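Local coordinates for oxygen-independent coproporphyrinogen III oxidase (Escherichia coli, PDB 1OLT), which catalyses the anaerobic, S-adenosylmethionine-dependent oxidative decarboxylation of two propionate groups of coproporphyrinogen III, giving protoporphyrinogen IX in heme biosynthesis, at residues Phe100-Trp110 against Leu126-Gln135. Sequence-based numbering, arbitrary orientation. Where two conformers were deposited one is given.
Sequences FAGRHVSQLHW and LMKLLRENFQ
With CG anti to its carbonyl carbon (chi1 -66°), Trp110 swings its indole toward helix 126-133, where Leu126, its own CG anti to the backbone N (chi1 -179°), meets it from the opposite direction. Leu126 CD2 lies over one face of the indole, 3.8 Å from the six-membered ring's centroid, a CH-pi contact. Met127, bent at chi2 and chi3 in the given one of its two deposited conformers, brings SD to 3.4 Å from Trp110 CZ2, an oblique Met-aromatic approach, and there the same sulfur touches Leu108 CD2. Leu130 CD1 sits at the indole edge, 3.6 Å from Trp110 NE1. Without the indole, as with an alanine here, Leu126 CD2 is likely to lose the face it packs on and a gap to open between strand and helix. Farther along, Val105 CG2 packs on Phe134 CB (3.8 Å), and Val105 N donates a fairly straight bond to Gln135 O (2.8 Å). A water accepts from Gln135 N and lies within bonding distance of Phe100 O and Arg103 O. The near-antiparallel axes (162°) fit the returning helix of a beta-alpha unit in the radical SAM barrel. Chemically, apolar and sulfur contacts leave buried Trp110 NE1 without a hydrogen-bond partner, while the polar links gather at the backbone of Gln135.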
loop_
_atom_site.group_PDB
_atom_site.type_symbol
_atom_site.label_atom_id
_atom_site.label_comp_id
_atom_site.label_asym_id
_atom_site.label_seq_id
_atom_site.Cartn_x
_atom_site.Cartn_y
_atom_site.Cartn_z
ATOM N N PHE A 100 -14.354 1.341 19.771
ATOM C CA PHE A 100 -13.082 0.661 19.933
ATOM C C PHE A 100 -12.420 0.927 21.271
ATOM O O PHE A 100 -11.200 0.739 21.386
ATOM C CB PHE A 100 -12.132 1.116 18.768
ATOM C CG PHE A 100 -12.696 0.836 17.397
ATOM C CD1 PHE A 100 -12.546 -0.439 16.792
ATOM C CD2 PHE A 100 -13.419 1.793 16.736
ATOM C CE1 PHE A 100 -13.087 -0.695 15.519
ATOM C CE2 PHE A 100 -13.980 1.547 15.490
ATOM C CZ PHE A 100 -13.817 0.295 14.875
ATOM N N ALA A 101 -13.198 1.359 22.276
ATOM C CA ALA A 101 -12.666 1.729 23.604
ATOM C C ALA A 101 -11.817 0.653 24.292
ATOM O O ALA A 101 -10.870 0.979 25.026
ATOM C CB ALA A 101 -13.846 2.112 24.584
ATOM N N GLY A 102 -12.179 -0.615 24.127
ATOM C CA GLY A 102 -11.335 -1.695 24.677
ATOM C C GLY A 102 -10.056 -2.096 23.878
ATOM O O GLY A 102 -9.346 -2.980 24.266
ATOM N N ARG A 103 -9.797 -1.443 22.747
ATOM C CA ARG A 103 -8.743 -1.893 21.861
ATOM C C ARG A 103 -7.441 -1.225 22.205
ATOM O O ARG A 103 -7.413 -0.191 22.891
ATOM C CB ARG A 103 -9.102 -1.593 20.407
ATOM C CG ARG A 103 -10.436 -2.182 19.964
ATOM C CD ARG A 103 -10.466 -3.671 19.756
ATOM N NE ARG A 103 -11.596 -3.980 18.875
ATOM C CZ ARG A 103 -11.508 -4.502 17.662
ATOM N NH1 ARG A 103 -10.331 -4.867 17.155
ATOM N NH2 ARG A 103 -12.624 -4.696 16.966
ATOM N N HIS A 104 -6.369 -1.818 21.668
ATOM C CA HIS A 104 -5.023 -1.318 21.776
ATOM C C HIS A 104 -4.497 -1.162 20.368
ATOM O O HIS A 104 -4.591 -2.102 19.586
ATOM C CB HIS A 104 -4.203 -2.323 22.567
ATOM C CG HIS A 104 -4.689 -2.470 23.974
ATOM N ND1 HIS A 104 -4.115 -1.800 25.032
ATOM C CD2 HIS A 104 -5.759 -3.137 24.486
ATOM C CE1 HIS A 104 -4.764 -2.101 26.147
ATOM N NE2 HIS A 104 -5.779 -2.893 25.840
ATOM N N VAL A 105 -3.974 0.027 20.066
ATOM C CA VAL A 105 -3.565 0.394 18.728
ATOM C C VAL A 105 -2.080 0.047 18.587
ATOM O O VAL A 105 -1.264 0.499 19.362
ATOM C CB VAL A 105 -3.837 1.850 18.446
ATOM C CG1 VAL A 105 -3.243 2.211 17.167
ATOM C CG2 VAL A 105 -5.384 2.071 18.428
ATOM N N SER A 106 -1.762 -0.814 17.624
ATOM C CA SER A 106 -0.408 -1.235 17.350
ATOM C C SER A 106 0.186 -0.529 16.137
ATOM O O SER A 106 1.405 -0.587 15.891
ATOM C CB SER A 106 -0.385 -2.769 17.124
ATOM O OG SER A 106 -1.196 -3.106 15.994
ATOM N N GLN A 107 -0.661 0.180 15.408
ATOM C CA GLN A 107 -0.274 0.738 14.101
ATOM C C GLN A 107 -1.105 1.971 13.694
ATOM O O GLN A 107 -2.327 1.920 13.805
ATOM C CB GLN A 107 -0.508 -0.344 13.094
ATOM C CG GLN A 107 0.196 -0.198 11.808
ATOM C CD GLN A 107 0.105 -1.528 10.942
ATOM O OE1 GLN A 107 1.057 -2.320 10.898
ATOM N NE2 GLN A 107 -1.053 -1.735 10.277
ATOM N N LEU A 108 -0.447 3.032 13.206
ATOM C CA LEU A 108 -1.129 4.179 12.620
ATOM C C LEU A 108 -0.328 4.592 11.404
ATOM O O LEU A 108 0.893 4.725 11.485
ATOM C CB LEU A 108 -1.159 5.353 13.609
ATOM C CG LEU A 108 -1.528 6.736 13.072
ATOM C CD1 LEU A 108 -2.928 6.731 12.582
ATOM C CD2 LEU A 108 -1.307 7.761 14.142
ATOM N N HIS A 109 -1.033 4.855 10.304
ATOM C CA HIS A 109 -0.442 5.400 9.133
ATOM C C HIS A 109 -1.330 6.499 8.537
ATOM O O HIS A 109 -2.563 6.376 8.505
ATOM C CB HIS A 109 -0.274 4.346 8.099
ATOM C CG HIS A 109 0.368 4.834 6.843
ATOM N ND1 HIS A 109 1.696 4.719 6.615
ATOM C CD2 HIS A 109 -0.137 5.471 5.769
ATOM C CE1 HIS A 109 1.993 5.208 5.417
ATOM N NE2 HIS A 109 0.895 5.650 4.872
ATOM N N TRP A 110 -0.676 7.550 8.088
ATOM C CA TRP A 110 -1.321 8.588 7.343
ATOM C C TRP A 110 -0.844 8.456 5.885
ATOM O O TRP A 110 0.337 8.517 5.606
ATOM C CB TRP A 110 -0.949 9.976 7.855
ATOM C CG TRP A 110 -1.434 10.314 9.280
ATOM C CD1 TRP A 110 -2.136 9.510 10.139
ATOM C CD2 TRP A 110 -1.199 11.536 9.992
ATOM N NE1 TRP A 110 -2.327 10.134 11.340
ATOM C CE2 TRP A 110 -1.776 11.392 11.284
ATOM C CE3 TRP A 110 -0.573 12.737 9.682
ATOM C CZ2 TRP A 110 -1.716 12.396 12.248
ATOM C CZ3 TRP A 110 -0.515 13.748 10.675
ATOM C CH2 TRP A 110 -1.087 13.574 11.905
ATOM N N LEU A 126 -4.280 16.657 14.844
ATOM C CA LEU A 126 -4.753 15.364 14.493
ATOM C C LEU A 126 -4.202 14.282 15.368
ATOM O O LEU A 126 -4.957 13.383 15.768
ATOM C CB LEU A 126 -4.509 15.080 13.020
ATOM C CG LEU A 126 -4.992 13.745 12.479
ATOM C CD1 LEU A 126 -6.462 13.461 12.773
ATOM C CD2 LEU A 126 -4.744 13.701 11.042
ATOM N N MET A 127 -2.883 14.311 15.639
ATOM C CA MET A 127 -2.295 13.307 16.499
ATOM C C MET A 127 -2.937 13.297 17.886
ATOM O O MET A 127 -3.166 12.270 18.483
ATOM C CB MET A 127 -0.802 13.504 16.641
ATOM C CG MET A 127 -0.027 13.049 15.491
ATOM S SD MET A 127 -0.342 11.269 15.115
ATOM C CE MET A 127 -0.326 10.586 16.659
ATOM N N LYS A 128 -3.207 14.491 18.401
ATOM C CA LYS A 128 -3.820 14.674 19.709
ATOM C C LYS A 128 -5.232 14.090 19.725
ATOM O O LYS A 128 -5.610 13.403 20.683
ATOM C CB LYS A 128 -3.811 16.173 20.116
ATOM C CG LYS A 128 -4.507 16.502 21.461
ATOM C CD LYS A 128 -4.532 18.027 21.747
ATOM C CE LYS A 128 -5.193 18.341 23.099
ATOM N NZ LYS A 128 -4.415 19.400 23.836
ATOM N N LEU A 129 -6.002 14.317 18.669
ATOM C CA LEU A 129 -7.346 13.709 18.559
ATOM C C LEU A 129 -7.269 12.161 18.601
ATOM O O LEU A 129 -8.083 11.499 19.238
ATOM C CB LEU A 129 -8.007 14.081 17.245
ATOM C CG LEU A 129 -8.574 15.488 17.182
ATOM C CD1 LEU A 129 -8.914 15.789 15.749
ATOM C CD2 LEU A 129 -9.775 15.582 18.092
ATOM N N LEU A 130 -6.286 11.624 17.920
ATOM C CA LEU A 130 -6.117 10.161 17.792
ATOM C C LEU A 130 -5.691 9.598 19.154
ATOM O O LEU A 130 -6.275 8.617 19.595
ATOM C CB LEU A 130 -5.094 9.832 16.673
ATOM C CG LEU A 130 -5.616 10.076 15.283
ATOM C CD1 LEU A 130 -4.498 10.058 14.247
ATOM C CD2 LEU A 130 -6.765 9.100 14.912
ATOM N N ARG A 131 -4.674 10.199 19.798
ATOM C CA ARG A 131 -4.115 9.736 21.073
ATOM C C ARG A 131 -5.113 9.839 22.207
ATOM O O ARG A 131 -5.073 9.041 23.098
ATOM C CB ARG A 131 -2.870 10.550 21.562
ATOM C CG ARG A 131 -1.633 10.245 20.725
ATOM C CD ARG A 131 -0.292 10.715 21.317
ATOM N NE ARG A 131 0.801 10.431 20.357
ATOM C CZ ARG A 131 1.491 9.271 20.219
ATOM N NH1 ARG A 131 1.254 8.168 20.960
ATOM N NH2 ARG A 131 2.452 9.235 19.302
ATOM N N GLU A 132 -5.959 10.844 22.175
ATOM C CA GLU A 132 -6.928 11.004 23.237
ATOM C C GLU A 132 -8.146 10.163 23.028
ATOM O O GLU A 132 -8.887 10.002 23.960
ATOM C CB GLU A 132 -7.343 12.484 23.389
ATOM C CG GLU A 132 -6.171 13.261 23.976
ATOM C CD GLU A 132 -6.508 14.722 24.268
ATOM O OE1 GLU A 132 -7.520 15.233 23.712
ATOM O OE2 GLU A 132 -5.702 15.325 25.010
ATOM N N ASN A 133 -8.385 9.646 21.828
ATOM C CA ASN A 133 -9.589 8.865 21.582
ATOM C C ASN A 133 -9.382 7.363 21.365
ATOM O O ASN A 133 -10.349 6.618 21.390
ATOM C CB ASN A 133 -10.366 9.460 20.412
ATOM C CG ASN A 133 -11.092 10.708 20.837
ATOM O OD1 ASN A 133 -12.061 10.597 21.513
ATOM N ND2 ASN A 133 -10.559 11.916 20.489
ATOM N N PHE A 134 -8.134 6.960 21.157
ATOM C CA PHE A 134 -7.747 5.555 21.055
ATOM C C PHE A 134 -6.569 5.328 21.988
ATOM O O PHE A 134 -5.769 6.254 22.240
ATOM C CB PHE A 134 -7.306 5.188 19.606
ATOM C CG PHE A 134 -8.373 5.374 18.555
ATOM C CD1 PHE A 134 -9.272 4.381 18.282
ATOM C CD2 PHE A 134 -8.438 6.553 17.800
ATOM C CE1 PHE A 134 -10.212 4.530 17.291
ATOM C CE2 PHE A 134 -9.368 6.715 16.822
ATOM C CZ PHE A 134 -10.256 5.709 16.556
ATOM N N GLN A 135 -6.446 4.115 22.477
ATOM C CA GLN A 135 -5.338 3.706 23.312
ATOM C C GLN A 135 -4.166 3.144 22.476
ATOM O O GLN A 135 -4.244 2.049 21.941
ATOM C CB GLN A 135 -5.815 2.653 24.338
ATOM C CG GLN A 135 -4.831 2.552 25.505
ATOM C CD GLN A 135 -5.322 1.722 26.696
ATOM O OE1 GLN A 135 -6.554 1.577 26.937
ATOM N NE2 GLN A 135 -4.354 1.185 27.474
HETATM O O HOH W 1 -8.485 2.302 21.640
#